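Local coordinates for leucine aminopeptidase A1, chloroplastic (Solanum lycopersicum, PDB 5D8N), which removes N-terminal amino acids, preferably leucine, from peptides as a homohexamer, and takes part in wound signalling and insect defence, at residues K406-A411 and V523-R528; G427-N432 and G478-G483; A468-T473 and L487-D492. The protein carries 1 engineered substitution. All blocks are in the same frame, centred on the assembly; numbering follows the deposited sequence.

Contact 1 of 3, residues K406-A411 and V523-R528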
loop_
_atom_site.group_PDB
_atom_site.type_symbol
_atom_site.label_atom_id
_atom_site.label_comp_id
_atom_site.label_asym_id
_atom_site.label_seq_id
_atom_site.Cartn_x
_atom_site.Cartn_y
_atom_site.Cartn_z
ATOM N N LYS A 406 32.084 30.166 10.699
ATOM C CA LYS A 406 30.663 29.852 10.735
ATOM C C LYS A 406 30.256 29.247 9.389
ATOM O O LYS A 406 30.651 29.753 8.332
ATOM C CB LYS A 406 29.840 31.112 11.018
ATOM C CG LYS A 406 30.214 31.865 12.293
ATOM C CD LYS A 406 29.381 33.131 12.467
ATOM C CE LYS A 406 29.864 33.968 13.651
ATOM N NZ LYS A 406 29.020 35.195 13.748
ATOM N N ILE A 407 29.390 28.238 9.444
ATOM C CA ILE A 407 28.795 27.607 8.269
ATOM C C ILE A 407 27.274 27.630 8.387
ATOM O O ILE A 407 26.715 27.185 9.389
ATOM C CB ILE A 407 29.237 26.137 8.153
ATOM C CG1 ILE A 407 30.763 26.036 8.098
ATOM C CG2 ILE A 407 28.647 25.502 6.910
ATOM C CD1 ILE A 407 31.269 24.618 8.193
ATOM N N ILE A 408 26.621 27.953 7.280
ATOM C CA ILE A 408 25.228 27.574 7.079
ATOM C C ILE A 408 25.108 26.659 5.880
ATOM O O ILE A 408 25.584 27.020 4.795
ATOM C CB ILE A 408 24.322 28.804 6.867
ATOM C CG1 ILE A 408 24.361 29.725 8.088
ATOM C CG2 ILE A 408 22.876 28.360 6.588
ATOM C CD1 ILE A 408 23.525 30.976 7.947
ATOM N N ASP A 409 24.423 25.524 6.037
ATOM C CA ASP A 409 24.062 24.708 4.885
ATOM C C ASP A 409 22.565 24.775 4.647
ATOM O O ASP A 409 21.791 24.929 5.582
ATOM C CB ASP A 409 24.530 23.257 4.992
ATOM C CG ASP A 409 23.619 22.412 5.858
ATOM O OD1 ASP A 409 22.511 22.022 5.367
ATOM O OD2 ASP A 409 24.050 22.074 6.991
ATOM N N LEU A 410 22.193 24.756 3.373
ATOM C CA LEU A 410 20.800 24.660 2.962
ATOM C C LEU A 410 20.635 23.420 2.116
ATOM O O LEU A 410 21.373 23.189 1.159
ATOM C CB LEU A 410 20.388 25.880 2.143
ATOM C CG LEU A 410 20.118 27.143 2.980
ATOM C CD1 LEU A 410 21.449 27.763 3.340
ATOM C CD2 LEU A 410 19.290 28.143 2.189
ATOM N N ALA A 411 19.624 22.646 2.466
ATOM C CA ALA A 411 19.352 21.384 1.784
ATOM C C ALA A 411 17.871 21.022 1.896
ATOM O O ALA A 411 17.226 21.211 2.943
ATOM C CB ALA A 411 20.188 20.277 2.391
ATOM N N VAL A 523 21.949 36.574 2.404
ATOM C CA VAL A 523 22.557 37.871 2.174
ATOM C C VAL A 523 22.497 38.703 3.456
ATOM O O VAL A 523 23.507 39.327 3.838
ATOM C CB VAL A 523 21.920 38.624 0.994
ATOM C CG1 VAL A 523 22.375 40.084 0.961
ATOM C CG2 VAL A 523 22.262 37.917 -0.305
ATOM N N GLU A 524 21.316 38.773 4.067
ATOM C CA GLU A 524 21.188 39.530 5.313
ATOM C C GLU A 524 22.147 38.987 6.350
ATOM O O GLU A 524 22.739 39.744 7.115
ATOM C CB GLU A 524 19.768 39.509 5.871
ATOM C CG GLU A 524 18.796 40.398 5.102
ATOM C CD GLU A 524 19.091 41.895 5.229
ATOM O OE1 GLU A 524 19.670 42.320 6.256
ATOM O OE2 GLU A 524 18.612 42.647 4.352
ATOM N N TRP A 525 22.257 37.667 6.446
ATOM C CA TRP A 525 23.117 37.085 7.462
ATOM C C TRP A 525 24.582 37.469 7.232
ATOM O O TRP A 525 25.316 37.779 8.162
ATOM C CB TRP A 525 22.978 35.558 7.461
ATOM C CG TRP A 525 23.899 34.868 8.427
ATOM C CD1 TRP A 525 23.810 34.875 9.791
ATOM C CD2 TRP A 525 25.080 34.139 8.107
ATOM N NE1 TRP A 525 24.768 34.051 10.325
ATOM C CE2 TRP A 525 25.598 33.639 9.320
ATOM C CE3 TRP A 525 25.664 33.725 6.904
ATOM C CZ2 TRP A 525 26.688 32.775 9.366
ATOM C CZ3 TRP A 525 26.777 32.893 6.947
ATOM C CH2 TRP A 525 27.253 32.401 8.175
ATOM N N VAL A 526 25.050 37.351 5.995
ATOM C CA VAL A 526 26.423 37.757 5.663
ATOM C C VAL A 526 26.680 39.213 6.029
ATOM O O VAL A 526 27.706 39.530 6.632
ATOM C CB VAL A 526 26.739 37.527 4.161
ATOM C CG1 VAL A 526 28.042 38.184 3.746
ATOM C CG2 VAL A 526 26.803 36.034 3.890
ATOM N N LEU A 527 25.739 40.080 5.663
ATOM C CA LEU A 527 25.864 41.506 5.903
ATOM C C LEU A 527 25.846 41.890 7.375
ATOM O O LEU A 527 26.465 42.879 7.758
ATOM C CB LEU A 527 24.736 42.253 5.219
ATOM C CG LEU A 527 24.917 42.331 3.700
ATOM C CD1 LEU A 527 23.853 43.248 3.119
ATOM C CD2 LEU A 527 26.292 42.842 3.334
ATOM N N ARG A 528 25.182 41.090 8.205
ATOM C CA ARG A 528 25.076 41.417 9.619
ATOM C C ARG A 528 26.263 40.824 10.365
ATOM O O ARG A 528 26.389 40.988 11.562
ATOM C CB ARG A 528 23.756 40.903 10.190
ATOM C CG ARG A 528 22.586 41.814 9.820
ATOM C CD ARG A 528 21.208 41.144 9.739
ATOM N NE ARG A 528 20.288 41.990 8.968
ATOM C CZ ARG A 528 19.613 43.032 9.461
ATOM N NH1 ARG A 528 19.548 43.242 10.775
ATOM N NH2 ARG A 528 18.962 43.853 8.640
#
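Ile408 and Lys406, two residues apart on strand 406-411, both meet the indole of Trp525, the first over its face and the second at its edge. The face contact is a CH-pi interaction: the methyl CD1 of Ile408 sits 3.5 Å from the centroid of the six-membered ring of Trp525, only 11° off the ring normal. The same methyl is 3.5 Å from CD2 of Trp525, while CG1 of Ile408 lies 3.9 Å from CH2 of that ring. The indole reaches the strand because CG of Trp525 is anti to its backbone N (chi1 176°).

At the edge the contact is aliphatic, with CB of Lys406 in the ring plane, 3.9 Å from CZ2 of Trp525. The lysine chain runs on extended, and its NZ forms a salt bridge with Glu438 and a hydrogen bond with Asn529. Glu438 also receives a weak hydrogen bond from Trp525 NE1. A leucine in place of Trp525 takes away the flat indole, and Ile408 CD1 would probably be left without the ring face it rests on, and Glu438 without its weak N-H donor.

Ile407, between the two touching residues, points to the other side of the sheet and packs on helix 388-401. Helix 519-527 and helix 388-401 thus flank strand 406-411 on opposite faces, the layering of an alpha/beta/alpha sandwich, here the catalytic domain of an M17 aminopeptidase.

Contact 2 of 3, residues G427-N432 and G478-G483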
loop_
_atom_site.group_PDB
_atom_site.type_symbol
_atom_site.label_atom_id
_atom_site.label_comp_id
_atom_site.label_asym_id
_atom_site.label_seq_id
_atom_site.Cartn_x
_atom_site.Cartn_y
_atom_site.Cartn_z
ATOM N N GLY A 427 13.079 24.468 8.475
ATOM C CA GLY A 427 13.576 24.097 9.785
ATOM C C GLY A 427 15.061 24.399 9.907
ATOM O O GLY A 427 15.851 24.002 9.062
ATOM N N ALA A 428 15.435 24.995 11.034
ATOM C CA ALA A 428 16.804 25.380 11.320
ATOM C C ALA A 428 17.297 24.536 12.490
ATOM O O ALA A 428 16.662 24.474 13.553
ATOM C CB ALA A 428 16.866 26.866 11.685
ATOM N N PHE A 429 18.471 23.944 12.307
ATOM C CA PHE A 429 19.068 23.080 13.306
ATOM C C PHE A 429 20.497 23.516 13.575
ATOM O O PHE A 429 21.278 23.631 12.638
ATOM C CB PHE A 429 19.115 21.633 12.817
ATOM C CG PHE A 429 17.764 21.051 12.517
ATOM C CD1 PHE A 429 17.180 21.243 11.291
ATOM C CD2 PHE A 429 17.181 20.171 13.399
ATOM C CE1 PHE A 429 15.955 20.691 10.997
ATOM C CE2 PHE A 429 15.947 19.621 13.117
ATOM C CZ PHE A 429 15.320 19.904 11.922
ATOM N N THR A 430 20.810 23.791 14.841
ATOM C CA THR A 430 22.179 24.156 15.188
ATOM C C THR A 430 22.491 23.815 16.637
ATOM O O THR A 430 21.634 23.956 17.490
ATOM C CB THR A 430 22.431 25.663 14.947
ATOM O OG1 THR A 430 23.774 26.003 15.291
ATOM C CG2 THR A 430 21.494 26.512 15.773
ATOM N N PRO A 431 23.727 23.372 16.912
ATOM C CA PRO A 431 24.228 23.301 18.288
ATOM C C PRO A 431 24.506 24.674 18.889
ATOM O O PRO A 431 24.770 24.782 20.076
ATOM C CB PRO A 431 25.540 22.514 18.163
ATOM C CG PRO A 431 25.509 21.885 16.801
ATOM C CD PRO A 431 24.688 22.807 15.952
ATOM N N ASN A 432 24.525 25.723 18.074
ATOM C CA ASN A 432 25.100 26.988 18.489
ATOM C C ASN A 432 23.997 28.044 18.670
ATOM O O ASN A 432 23.395 28.522 17.691
ATOM C CB ASN A 432 26.161 27.411 17.446
ATOM C CG ASN A 432 27.212 26.321 17.167
ATOM O OD1 ASN A 432 27.219 25.660 16.113
ATOM N ND2 ASN A 432 28.194 26.206 18.073
ATOM N N GLY A 478 11.108 11.726 13.949
ATOM C CA GLY A 478 12.335 12.451 14.240
ATOM C C GLY A 478 13.270 12.678 13.056
ATOM O O GLY A 478 14.426 13.003 13.238
ATOM N N GLY A 479 12.812 12.333 11.862
ATOM C CA GLY A 479 13.675 12.154 10.689
ATOM C C GLY A 479 14.444 13.412 10.297
ATOM O O GLY A 479 15.580 13.339 9.830
ATOM N N ALA A 480 13.856 14.579 10.531
ATOM C CA ALA A 480 14.555 15.827 10.237
ATOM C C ALA A 480 15.615 16.115 11.280
ATOM O O ALA A 480 16.655 16.664 10.947
ATOM C CB ALA A 480 13.578 16.986 10.160
ATOM N N ILE A 481 15.368 15.684 12.513
ATOM C CA ILE A 481 16.343 15.795 13.570
ATOM C C ILE A 481 17.543 14.864 13.364
ATOM O O ILE A 481 18.697 15.293 13.509
ATOM C CB ILE A 481 15.709 15.500 14.931
ATOM C CG1 ILE A 481 14.624 16.534 15.220
ATOM C CG2 ILE A 481 16.762 15.462 16.029
ATOM C CD1 ILE A 481 13.774 16.203 16.415
ATOM N N THR A 482 17.295 13.588 13.099
ATOM C CA THR A 482 18.400 12.662 12.873
ATOM C C THR A 482 19.162 12.984 11.579
ATOM O O THR A 482 20.377 12.802 11.489
ATOM C CB THR A 482 17.947 11.198 12.852
ATOM O OG1 THR A 482 16.861 11.026 11.918
ATOM C CG2 THR A 482 17.531 10.742 14.247
ATOM N N GLY A 483 18.489 13.610 10.618
ATOM C CA GLY A 483 19.188 14.160 9.460
ATOM C C GLY A 483 20.204 15.203 9.883
ATOM O O GLY A 483 21.361 15.177 9.458
#
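Phe429, the last residue of strand 426-429, pushes its ring against the first turn of helix 479-488 at Ala480 and Ile481. From the backbone, CB points toward the helix, and CG stands anti to the carbonyl carbon (chi1 -60°), which carries the ring out to that turn. The outer ring carbons do the touching. CE1 of Phe429 comes no closer than 4.1 Å to the carbonyl O of Ala480. CE2 of Phe429 reaches further along the helix, 3.9 Å from CA of Ile481 and 4.0 Å from CG1 of the same residue. At the tip, CZ of Phe429 is 3.6 Å from O of Ala480 and 3.8 Å from CB of Ala480, so the ring end meets both the methyl and the backbone of one residue.

The ring also packs on Ile417 of helix 416-421 and on Met453. Ile481 packs in addition on Ala420 of a second subunit, which places this helical turn close to a subunit boundary. The contact packs the large sheet of the catalytic domain against this helix start, with the Ala480 side chain about 8 Å from that of Arg389, a predicted active-site residue.

Between the segments the contact is mainly van der Waals, with the carbonyl oxygen of Ala480 set over a ring face. That pairing is unlikely to attract strongly, which suggests that the fit rests on dispersion and burial of the phenylalanine.

Contact 3 of 3, residues A468-T473 and L487-D492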
loop_
_atom_site.group_PDB
_atom_site.type_symbol
_atom_site.label_atom_id
_atom_site.label_comp_id
_atom_site.label_asym_id
_atom_site.label_seq_id
_atom_site.Cartn_x
_atom_site.Cartn_y
_atom_site.Cartn_z
ATOM N N ALA A 468 29.088 -0.372 10.358
ATOM C CA ALA A 468 29.792 0.888 10.084
ATOM C C ALA A 468 29.700 1.832 11.274
ATOM O O ALA A 468 29.117 1.478 12.284
ATOM C CB ALA A 468 29.235 1.564 8.820
ATOM N N ASP A 469 30.254 3.037 11.162
ATOM C CA ASP A 469 30.113 4.040 12.229
ATOM C C ASP A 469 28.656 4.468 12.386
ATOM O O ASP A 469 28.270 4.898 13.443
ATOM C CB ASP A 469 31.006 5.282 12.002
ATOM C CG ASP A 469 32.502 4.981 12.099
ATOM O OD1 ASP A 469 32.899 3.916 12.620
ATOM O OD2 ASP A 469 33.276 5.695 11.431
ATOM N N MET A 470 27.897 4.523 11.303
ATOM C CA MET A 470 26.540 5.035 11.365
ATOM C C MET A 470 25.806 4.560 10.139
ATOM O O MET A 470 26.433 4.153 9.158
ATOM C CB MET A 470 26.509 6.556 11.426
ATOM C CG MET A 470 26.911 7.242 10.116
ATOM S SD MET A 470 27.440 8.980 10.317
ATOM C CE MET A 470 29.072 8.797 10.998
ATOM N N ILE A 471 24.478 4.638 10.204
ATOM C CA ILE A 471 23.654 4.489 9.021
ATOM C C ILE A 471 23.301 5.890 8.521
ATOM O O ILE A 471 23.469 6.850 9.255
ATOM C CB ILE A 471 22.361 3.689 9.294
ATOM C CG1 ILE A 471 21.488 4.384 10.341
ATOM C CG2 ILE A 471 22.687 2.255 9.703
ATOM C CD1 ILE A 471 20.256 3.597 10.757
ATOM N N ASN A 472 22.734 5.995 7.319
ATOM C CA ASN A 472 22.394 7.287 6.755
ATOM C C ASN A 472 20.954 7.742 7.007
ATOM O O ASN A 472 20.694 8.942 7.052
ATOM C CB ASN A 472 22.760 7.369 5.270
ATOM C CG ASN A 472 21.752 6.676 4.373
ATOM O OD1 ASN A 472 21.469 5.488 4.537
ATOM N ND2 ASN A 472 21.330 7.368 3.329
ATOM N N THR A 473 20.077 6.830 7.401
ATOM C CA THR A 473 18.668 7.157 7.563
ATOM C C THR A 473 18.054 6.504 8.790
ATOM O O THR A 473 18.067 5.284 8.929
ATOM C CB THR A 473 17.888 6.648 6.340
ATOM O OG1 THR A 473 18.406 7.293 5.174
ATOM C CG2 THR A 473 16.432 6.984 6.461
ATOM N N LEU A 487 24.498 15.097 9.850
ATOM C CA LEU A 487 25.362 16.096 9.270
ATOM C C LEU A 487 26.386 16.616 10.271
ATOM O O LEU A 487 27.516 16.902 9.906
ATOM C CB LEU A 487 24.561 17.254 8.708
ATOM C CG LEU A 487 23.671 16.919 7.520
ATOM C CD1 LEU A 487 22.817 18.138 7.152
ATOM C CD2 LEU A 487 24.505 16.470 6.329
ATOM N N LYS A 488 25.987 16.701 11.528
ATOM C CA LYS A 488 26.863 17.143 12.601
ATOM C C LYS A 488 28.125 16.292 12.724
ATOM O O LYS A 488 29.133 16.771 13.225
ATOM C CB LYS A 488 26.101 17.085 13.921
ATOM C CG LYS A 488 26.842 17.628 15.136
ATOM C CD LYS A 488 25.909 17.683 16.337
ATOM C CE LYS A 488 26.588 18.106 17.631
ATOM N NZ LYS A 488 27.116 16.889 18.303
ATOM N N GLN A 489 28.063 15.029 12.318
ATOM C CA GLN A 489 29.197 14.130 12.412
ATOM C C GLN A 489 30.326 14.606 11.507
ATOM O O GLN A 489 31.424 14.059 11.540
ATOM C CB GLN A 489 28.795 12.707 12.003
ATOM C CG GLN A 489 27.873 11.997 12.987
ATOM C CD GLN A 489 28.605 11.525 14.219
ATOM O OE1 GLN A 489 29.730 11.020 14.146
ATOM N NE2 GLN A 489 28.023 11.794 15.365
ATOM N N PHE A 490 30.027 15.522 10.601
ATOM C CA PHE A 490 30.991 15.917 9.588
ATOM C C PHE A 490 31.416 17.368 9.717
ATOM O O PHE A 490 32.010 17.957 8.794
ATOM C CB PHE A 490 30.410 15.602 8.212
ATOM C CG PHE A 490 30.017 14.170 8.072
ATOM C CD1 PHE A 490 30.982 13.188 7.880
ATOM C CD2 PHE A 490 28.711 13.782 8.303
ATOM C CE1 PHE A 490 30.640 11.856 7.930
ATOM C CE2 PHE A 490 28.354 12.445 8.265
ATOM C CZ PHE A 490 29.325 11.473 8.128
ATOM N N VAL A 491 31.088 17.948 10.864
ATOM C CA VAL A 491 31.379 19.332 11.142
ATOM C C VAL A 491 32.320 19.389 12.345
ATOM O O VAL A 491 32.050 18.879 13.434
ATOM C CB VAL A 491 30.108 20.137 11.458
ATOM C CG1 VAL A 491 30.447 21.561 11.871
ATOM C CG2 VAL A 491 29.175 20.159 10.257
ATOM N N ASP A 492 33.405 20.105 12.146
ATOM C CA ASP A 492 34.367 20.379 13.205
ATOM C C ASP A 492 33.665 21.120 14.326
ATOM O O ASP A 492 33.047 22.168 14.119
ATOM C CB ASP A 492 35.424 21.281 12.579
ATOM C CG ASP A 492 36.670 21.387 13.389
ATOM O OD1 ASP A 492 36.597 21.403 14.638
ATOM O OD2 ASP A 492 37.714 21.499 12.710
#
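Met470 makes a Met-aromatic contact with Phe490 and packs beside Gln489, joining the short, weakly bonded strand at about 470-471 to the turn at the C-terminal end of helix 479-488. The thioether does the work: SD of Met470 is 3.8 Å from CZ of Phe490 and 5.0 Å from the centroid of that ring. It approaches obliquely, 67° off the ring normal. To get there the methionine takes an unusual start, with CG lodged between the backbone N and the carbonyl carbon (chi1 71°), and it bends again at chi3.

The methyl end lies alongside the glutamine, the two side chains running antiparallel. CE of Met470 is 3.9 Å from OE1 of Gln489 and 4.0 Å from its CG. Gln489 is folded at chi2, and its CB lies 3.7 Å above the Phe490 ring plane, offset toward the rim; the methionine therefore meets two neighbouring side chains that already lean on each other. A type I beta turn from Lys488 to Val491 presents both.

Around this, Phe490 packs on Ile379 and on Ala393 of helix 388-401, and its ring meets that of Phe486. Asp469 OD2 is hydrogen-bonded to Ser178 OG of a third subunit. The Phe490 side chain lies about 7 Å from that of Arg389, so the pair packs close to this predicted active-site residue, where the small three-stranded sheet meets helix 388-401.

Strand 406-411 comes first along the chain, and contact 1 closes its loop only at 523-528, near the C terminus. The other two contacts are nested inside that loop. Segment 427-432 opens contact 2 and 468-473 opens contact 3 before 478-483 closes the first of these and 487-492 the second, so contacts 2 and 3 cross. Both use helix 479-488, one at its start and the other at its end, and they touch through Pro431 and Lys488. Contacts 1 and 2 both reach the large eight-stranded sheet, while contact 3 brings in the three-stranded one. Asp409 packs on Leu487, joining contacts 1 and 3.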